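Local coordinates for protein glycine cleavage system transcriptional repressor, putative (Vibrio cholerae, PDB 1U8S) that probably acts as a transcriptional repressor of the glycine cleavage system, built from two ACT domains that are likely to have a regulatory role, at residues P67-G70 / Q71-L75; F110-F113 / F114-Q118; G152-L155 / M156-Q159. All coordinates share one frame; numbering follows the deposited sequence.

Contact 1 (P67-G70 / Q71-L75)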
loop_
_atom_site.group_PDB
_atom_site.type_symbol
_atom_site.label_atom_id
_atom_site.label_comp_id
_atom_site.label_asym_id
_atom_site.label_seq_id
_atom_site.Cartn_x
_atom_site.Cartn_y
_atom_site.Cartn_z
ATOM N N PRO B 67 16.536 7.403 9.224
ATOM C CA PRO B 67 17.216 8.065 8.105
ATOM C C PRO B 67 18.602 7.474 7.814
ATOM O O PRO B 67 19.029 7.423 6.660
ATOM C CB PRO B 67 17.286 9.524 8.559
ATOM C CG PRO B 67 16.088 9.664 9.471
ATOM C CD PRO B 67 16.142 8.376 10.257
ATOM N N LEU B 68 19.303 7.033 8.857
ATOM C CA LEU B 68 20.635 6.458 8.686
ATOM C C LEU B 68 20.567 5.187 7.863
ATOM O O LEU B 68 21.410 4.950 6.999
ATOM C CB LEU B 68 21.269 6.145 10.039
ATOM C CG LEU B 68 21.456 7.346 10.961
ATOM C CD1 LEU B 68 22.173 6.909 12.232
ATOM C CD2 LEU B 68 22.249 8.421 10.233
ATOM N N LEU B 69 19.561 4.368 8.149
ATOM C CA LEU B 69 19.358 3.119 7.428
ATOM C C LEU B 69 19.221 3.469 5.950
ATOM O O LEU B 69 19.731 2.766 5.076
ATOM C CB LEU B 69 18.080 2.443 7.921
ATOM C CG LEU B 69 17.839 0.977 7.557
ATOM C CD1 LEU B 69 18.879 0.102 8.246
ATOM C CD2 LEU B 69 16.436 0.565 7.995
ATOM N N GLY B 70 18.538 4.581 5.688
ATOM C CA GLY B 70 18.317 5.034 4.328
ATOM C C GLY B 70 19.550 5.633 3.688
ATOM O O GLY B 70 19.599 5.851 2.474
ATOM N N GLN B 71 20.556 5.909 4.506
ATOM C CA GLN B 71 21.793 6.481 4.003
ATOM C C GLN B 71 22.675 5.378 3.432
ATOM O O GLN B 71 23.184 5.487 2.319
ATOM C CB GLN B 71 22.528 7.203 5.137
ATOM C CG GLN B 71 23.941 7.652 4.786
ATOM C CD GLN B 71 24.838 7.750 6.014
ATOM O OE1 GLN B 71 24.995 6.777 6.764
ATOM N NE2 GLN B 71 25.434 8.921 6.221
ATOM N N GLN B 72 22.830 4.305 4.200
ATOM C CA GLN B 72 23.676 3.186 3.804
ATOM C C GLN B 72 23.037 2.169 2.855
ATOM O O GLN B 72 23.631 1.125 2.554
ATOM C CB GLN B 72 24.185 2.471 5.058
ATOM C CG GLN B 72 23.099 2.149 6.076
ATOM C CD GLN B 72 23.620 1.328 7.245
ATOM O OE1 GLN B 72 24.107 0.209 7.066
ATOM N NE2 GLN B 72 23.525 1.883 8.448
ATOM N N HIS B 73 21.833 2.479 2.381
ATOM C CA HIS B 73 21.119 1.596 1.465
ATOM C C HIS B 73 20.492 2.365 0.305
ATOM O O HIS B 73 19.713 1.808 -0.467
ATOM C CB HIS B 73 20.039 0.816 2.224
ATOM C CG HIS B 73 20.588 -0.096 3.279
ATOM N ND1 HIS B 73 21.110 0.370 4.466
ATOM C CD2 HIS B 73 20.739 -1.443 3.302
ATOM C CE1 HIS B 73 21.561 -0.651 5.177
ATOM N NE2 HIS B 73 21.349 -1.761 4.493
ATOM N N ASP B 74 20.841 3.641 0.181
ATOM C CA ASP B 74 20.303 4.479 -0.885
ATOM C C ASP B 74 18.778 4.520 -0.807
ATOM O O ASP B 74 18.090 4.806 -1.790
ATOM C CB ASP B 74 20.756 3.951 -2.252
ATOM C CG ASP B 74 21.992 4.674 -2.776
ATOM O OD1 ASP B 74 21.875 5.871 -3.129
ATOM O OD2 ASP B 74 23.079 4.050 -2.830
ATOM N N LEU B 75 18.271 4.236 0.387
ATOM C CA LEU B 75 16.846 4.227 0.668
ATOM C C LEU B 75 16.387 5.677 0.857
ATOM O O LEU B 75 17.176 6.530 1.250
ATOM C CB LEU B 75 16.623 3.417 1.940
ATOM C CG LEU B 75 15.257 2.847 2.301
ATOM C CD1 LEU B 75 15.413 2.002 3.558
ATOM C CD2 LEU B 75 14.258 3.964 2.527
#

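Contact 2 (F110-F113 / F114-Q118)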
loop_
_atom_site.group_PDB
_atom_site.type_symbol
_atom_site.label_atom_id
_atom_site.label_comp_id
_atom_site.label_asym_id
_atom_site.label_seq_id
_atom_site.Cartn_x
_atom_site.Cartn_y
_atom_site.Cartn_z
ATOM N N PHE B 110 -14.475 8.941 -10.606
ATOM C CA PHE B 110 -14.624 7.698 -9.874
ATOM C C PHE B 110 -14.050 7.721 -8.478
ATOM O O PHE B 110 -14.582 7.057 -7.596
ATOM C CB PHE B 110 -14.082 6.548 -10.710
ATOM C CG PHE B 110 -15.017 6.155 -11.823
ATOM C CD1 PHE B 110 -16.193 5.453 -11.541
ATOM C CD2 PHE B 110 -14.795 6.583 -13.131
ATOM C CE1 PHE B 110 -17.129 5.193 -12.531
ATOM C CE2 PHE B 110 -15.732 6.324 -14.134
ATOM C CZ PHE B 110 -16.901 5.630 -13.832
ATOM N N THR B 111 -12.995 8.497 -8.251
ATOM C CA THR B 111 -12.451 8.586 -6.911
ATOM C C THR B 111 -13.456 9.411 -6.124
ATOM O O THR B 111 -13.745 9.118 -4.968
ATOM C CB THR B 111 -11.043 9.261 -6.875
ATOM O OG1 THR B 111 -11.117 10.599 -7.379
ATOM C CG2 THR B 111 -10.053 8.461 -7.704
ATOM N N GLN B 112 -14.014 10.434 -6.763
ATOM C CA GLN B 112 -15.008 11.276 -6.101
ATOM C C GLN B 112 -16.220 10.425 -5.702
ATOM O O GLN B 112 -16.830 10.639 -4.650
ATOM C CB GLN B 112 -15.436 12.410 -7.036
ATOM C CG GLN B 112 -16.359 13.462 -6.427
ATOM C CD GLN B 112 -15.718 14.275 -5.293
ATOM O OE1 GLN B 112 -16.016 15.471 -5.131
ATOM N NE2 GLN B 112 -14.856 13.634 -4.494
ATOM N N PHE B 113 -16.563 9.454 -6.543
ATOM C CA PHE B 113 -17.686 8.563 -6.275
ATOM C C PHE B 113 -17.516 7.897 -4.915
ATOM O O PHE B 113 -18.485 7.733 -4.169
ATOM C CB PHE B 113 -17.762 7.485 -7.356
ATOM C CG PHE B 113 -18.795 6.420 -7.090
ATOM C CD1 PHE B 113 -20.149 6.677 -7.283
ATOM C CD2 PHE B 113 -18.408 5.157 -6.651
ATOM C CE1 PHE B 113 -21.102 5.701 -7.049
ATOM C CE2 PHE B 113 -19.353 4.160 -6.410
ATOM C CZ PHE B 113 -20.705 4.433 -6.611
ATOM N N PHE B 114 -16.287 7.500 -4.599
ATOM C CA PHE B 114 -16.019 6.854 -3.324
ATOM C C PHE B 114 -15.883 7.852 -2.196
ATOM O O PHE B 114 -16.224 7.552 -1.057
ATOM C CB PHE B 114 -14.770 5.984 -3.431
ATOM C CG PHE B 114 -14.958 4.802 -4.325
ATOM C CD1 PHE B 114 -15.886 3.819 -3.997
ATOM C CD2 PHE B 114 -14.272 4.705 -5.527
ATOM C CE1 PHE B 114 -16.137 2.757 -4.859
ATOM C CE2 PHE B 114 -14.513 3.644 -6.401
ATOM C CZ PHE B 114 -15.446 2.670 -6.071
ATOM N N ALA B 115 -15.386 9.042 -2.499
ATOM C CA ALA B 115 -15.263 10.046 -1.454
ATOM C C ALA B 115 -16.667 10.468 -1.014
ATOM O O ALA B 115 -16.954 10.513 0.183
ATOM C CB ALA B 115 -14.484 11.244 -1.949
ATOM N N GLN B 116 -17.543 10.756 -1.973
ATOM C CA GLN B 116 -18.911 11.166 -1.655
ATOM C C GLN B 116 -19.578 10.150 -0.729
ATOM O O GLN B 116 -20.434 10.494 0.080
ATOM C CB GLN B 116 -19.733 11.301 -2.938
ATOM C CG GLN B 116 -19.284 12.433 -3.832
ATOM C CD GLN B 116 -19.854 12.341 -5.232
ATOM O OE1 GLN B 116 -19.773 11.293 -5.881
ATOM N NE2 GLN B 116 -20.420 13.441 -5.717
ATOM N N ARG B 117 -19.175 8.894 -0.846
ATOM C CA ARG B 117 -19.758 7.862 -0.019
ATOM C C ARG B 117 -18.885 7.483 1.173
ATOM O O ARG B 117 -19.198 6.543 1.906
ATOM C CB ARG B 117 -20.070 6.646 -0.887
ATOM C CG ARG B 117 -21.159 6.945 -1.920
ATOM C CD ARG B 117 -21.110 6.024 -3.138
ATOM N NE ARG B 117 -22.270 6.256 -3.984
ATOM C CZ ARG B 117 -22.504 7.383 -4.659
ATOM N NH1 ARG B 117 -21.644 8.406 -4.609
ATOM N NH2 ARG B 117 -23.625 7.493 -5.369
ATOM N N GLN B 118 -17.801 8.229 1.367
ATOM C CA GLN B 118 -16.885 8.002 2.478
ATOM C C GLN B 118 -16.257 6.609 2.477
ATOM O O GLN B 118 -15.946 6.052 3.535
ATOM C CB GLN B 118 -17.607 8.272 3.806
ATOM C CG GLN B 118 -17.904 9.760 4.038
ATOM C CD GLN B 118 -18.887 10.024 5.175
ATOM O OE1 GLN B 118 -18.615 9.723 6.339
ATOM N NE2 GLN B 118 -20.042 10.593 4.834
#

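Contact 3 (G152-L155 / M156-Q159)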
loop_
_atom_site.group_PDB
_atom_site.type_symbol
_atom_site.label_atom_id
_atom_site.label_comp_id
_atom_site.label_asym_id
_atom_site.label_seq_id
_atom_site.Cartn_x
_atom_site.Cartn_y
_atom_site.Cartn_z
ATOM N N GLY B 152 -21.804 -2.039 7.432
ATOM C CA GLY B 152 -22.927 -1.120 7.374
ATOM C C GLY B 152 -23.208 -0.541 6.001
ATOM O O GLY B 152 -24.029 0.365 5.865
ATOM N N CYS B 153 -22.536 -1.066 4.980
ATOM C CA CYS B 153 -22.716 -0.585 3.617
ATOM C C CYS B 153 -23.627 -1.484 2.779
ATOM O O CYS B 153 -23.424 -2.698 2.684
ATOM C CB CYS B 153 -21.352 -0.439 2.931
ATOM S SG CYS B 153 -21.404 0.199 1.230
ATOM N N ASN B 154 -24.633 -0.857 2.179
ATOM C CA ASN B 154 -25.610 -1.521 1.328
ATOM C C ASN B 154 -24.950 -1.803 -0.029
ATOM O O ASN B 154 -24.832 -0.915 -0.882
ATOM C CB ASN B 154 -26.827 -0.599 1.170
ATOM C CG ASN B 154 -28.022 -1.291 0.544
ATOM O OD1 ASN B 154 -29.147 -0.815 0.672
ATOM N ND2 ASN B 154 -27.788 -2.404 -0.143
ATOM N N LEU B 155 -24.529 -3.050 -0.214
ATOM C CA LEU B 155 -23.845 -3.465 -1.427
ATOM C C LEU B 155 -24.668 -3.359 -2.702
ATOM O O LEU B 155 -24.165 -2.898 -3.725
ATOM C CB LEU B 155 -23.308 -4.890 -1.263
ATOM C CG LEU B 155 -22.377 -5.100 -0.058
ATOM C CD1 LEU B 155 -21.765 -6.496 -0.115
ATOM C CD2 LEU B 155 -21.274 -4.046 -0.065
ATOM N N MET B 156 -25.925 -3.786 -2.652
ATOM C CA MET B 156 -26.779 -3.709 -3.831
ATOM C C MET B 156 -26.967 -2.238 -4.203
ATOM O O MET B 156 -27.065 -1.879 -5.377
ATOM C CB MET B 156 -28.133 -4.360 -3.547
ATOM C CG MET B 156 -29.050 -4.453 -4.766
ATOM S SD MET B 156 -28.435 -5.548 -6.107
ATOM C CE MET B 156 -27.686 -4.351 -7.242
ATOM N N GLN B 157 -27.000 -1.387 -3.187
ATOM C CA GLN B 157 -27.164 0.042 -3.398
ATOM C C GLN B 157 -25.891 0.697 -3.953
ATOM O O GLN B 157 -25.967 1.608 -4.779
ATOM C CB GLN B 157 -27.559 0.713 -2.088
ATOM C CG GLN B 157 -27.833 2.184 -2.231
ATOM C CD GLN B 157 -28.185 2.824 -0.920
ATOM O OE1 GLN B 157 -29.153 2.424 -0.269
ATOM N NE2 GLN B 157 -27.402 3.826 -0.514
ATOM N N LEU B 158 -24.727 0.248 -3.487
ATOM C CA LEU B 158 -23.467 0.794 -3.970
ATOM C C LEU B 158 -23.344 0.436 -5.444
ATOM O O LEU B 158 -22.921 1.258 -6.268
ATOM C CB LEU B 158 -22.290 0.196 -3.192
ATOM C CG LEU B 158 -20.863 0.581 -3.617
ATOM C CD1 LEU B 158 -20.645 2.080 -3.491
ATOM C CD2 LEU B 158 -19.876 -0.166 -2.748
ATOM N N GLN B 159 -23.739 -0.788 -5.777
ATOM C CA GLN B 159 -23.657 -1.250 -7.147
ATOM C C GLN B 159 -24.590 -0.498 -8.079
ATOM O O GLN B 159 -24.265 -0.252 -9.236
ATOM C CB GLN B 159 -23.952 -2.734 -7.204
ATOM C CG GLN B 159 -23.987 -3.304 -8.597
ATOM C CD GLN B 159 -23.868 -4.800 -8.565
ATOM O OE1 GLN B 159 -22.772 -5.335 -8.397
ATOM N NE2 GLN B 159 -24.995 -5.495 -8.696
#

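Contact 1 (P67-G70 / Q71-L75)
P67 enters this turn through its backbone, its carbonyl oxygen lying 3.0 Å from the amide nitrogen of Q71, while its CB is directed away from the residues that follow. At L68 the carbonyl takes two donors, near the C-terminal part of helix 56-71. L68 O accepts the amide N of Q72 at 3.2 Å, and also the amide N of Q71 at 2.8 Å, which sits well above the carbonyl plane. One acceptor thus serves an i+4 and an i+3 donor together. The aliphatic part of Q72 flanks the same oxygen, with CG 3.4 Å from L68 O.

L69 supplies the next acceptor, and here a side chain takes part. H73 ND1 donates to L69 O at 2.8 Å, a short but bent bond with an N-H...O angle of 134°; the donor lies in the carbonyl plane, although the oxygen is tilted 27° out of the imidazole plane. The CG of H73 stands beside its backbone N, opposite the carbonyl carbon (chi1 -63°), which brings ND1 back to the carbonyl of the residue four earlier. L69 CD1 then meets H73 CE1 at 4.1 Å, the leucine and ring running obliquely across one another. Both side chains also reach helix 19-28, L69 touching E22 and L26, and H73 touching I19.

At G70, L75 CB packs 3.3 Å from G70 CA, where the chain turns back to begin strand 76-82 of the ACT fold. The geometry is consistent with a proton on ND1 of the histidine, and the imidazole ties off a carbonyl near the C-terminal end of helix 56-71.

Contact 2 (F110-F113 / F114-Q118)
The F113 ring is engaged twice, by its edge against the face of F114 and by one of its own faces under R117. The two phenyl planes stand at 78° to each other. Their centroids are 5.1 Å apart, a T-shaped pair in which F113 CD2 lies over the centre of the F114 ring. The adjacent residues can meet this way because their first torsions differ, CG of F113 being anti to the backbone N (chi1 174°) while that of F114 stands beside it.

R117 is laid obliquely across F113, its guanidinium turned 25° from the phenyl plane and F113 CE1 under the centre of the guanidinium face. Nearer the backbone along the same side chain, R117 CD makes a CH-pi contact 4.0 Å from the F113 ring centroid. The same arginine turns NH1 to F113 O at 3.3 Å, using a lone pair in the carbonyl plane, and gives NE to a salt bridge with E161 on helix 155-168.

All this happens at the C-terminal end of helix 107-116, one of the two helices packed on the antiparallel sheet of the second ACT domain. A Schellman motif ends it, with Q118 at positive phi as the C-prime residue and its N bonded to A115 O. F110 and F114 both touch I145 of strand 141-149, and F110 and F113 also meet F162 and L165.

Q112 and Q116 cross near a right angle, Q112 CG 3.9 Å from Q116 CD. Between their backbones Q116 N donates almost straight to Q112 O at 2.8 Å, while Q112 also packs on N21 of the second subunit.

Contact 3 (G152-L155 / M156-Q159)
N154 O and L155 O accept the first i+4 backbone hydrogen bonds of helix 155-168. L158 N donates to N154 O at 2.9 Å, and Q159 N to L155 O at 3.0 Å.

N154 occupies the N-cap position, just ahead of the helix that follows strand 141-149 in the second ACT domain. Its side chain turns back over the opening turn, where CG comes to 3.3 Å from Q157 CB. With CG anti to its own backbone N (chi1 -168°), the asparagine is directed across the start of the helix, and the side chains of N154 and Q157, the latter extended, cross at about a right angle. The two amide planes are inclined to each other by 48°.

Apolar packing is slighter between the segments and gains most of its partners from the sheet. C153 SG approaches L158 CD2 at 4.3 Å, a loose van der Waals contact that brings the loop before the cap alongside the first turn. L158 has its CG anti to the backbone N (chi1 176°), and its isobutyl group reaches V94, V149 and F177. It also touches R117 and I119, in the loop that follows helix 107-116. L155 touches V149 and F177 as well, adding Y92, so that both leucines seat the start of the helix on three strands of the sheet. Q159 also reaches F177, and L175 on the same strand, 172-179.

How the contacts relate
Contact 1 belongs to the first ACT domain and contacts 2 and 3 to the second, on opposite sides of the chain's centre; contact 1 lies about 37 Å from contact 2 and 45 Å from contact 3, centre to centre. Contacts 1 and 3 are surface sites at helix ends, one near the close of helix 56-71 and the other opening helix 155-168. They differ in their donors: contact 1 enlists a side chain, H73 ND1, whereas the hydrogen bonds of contact 3 run from backbone to backbone. Contact 2, partly buried, adds aromatic stacking and an arginine. Contacts 2 and 3 touch directly, F113 CE2 meeting L158 CD1 at 3.8 Å, which joins the two helices that lie on one sheet.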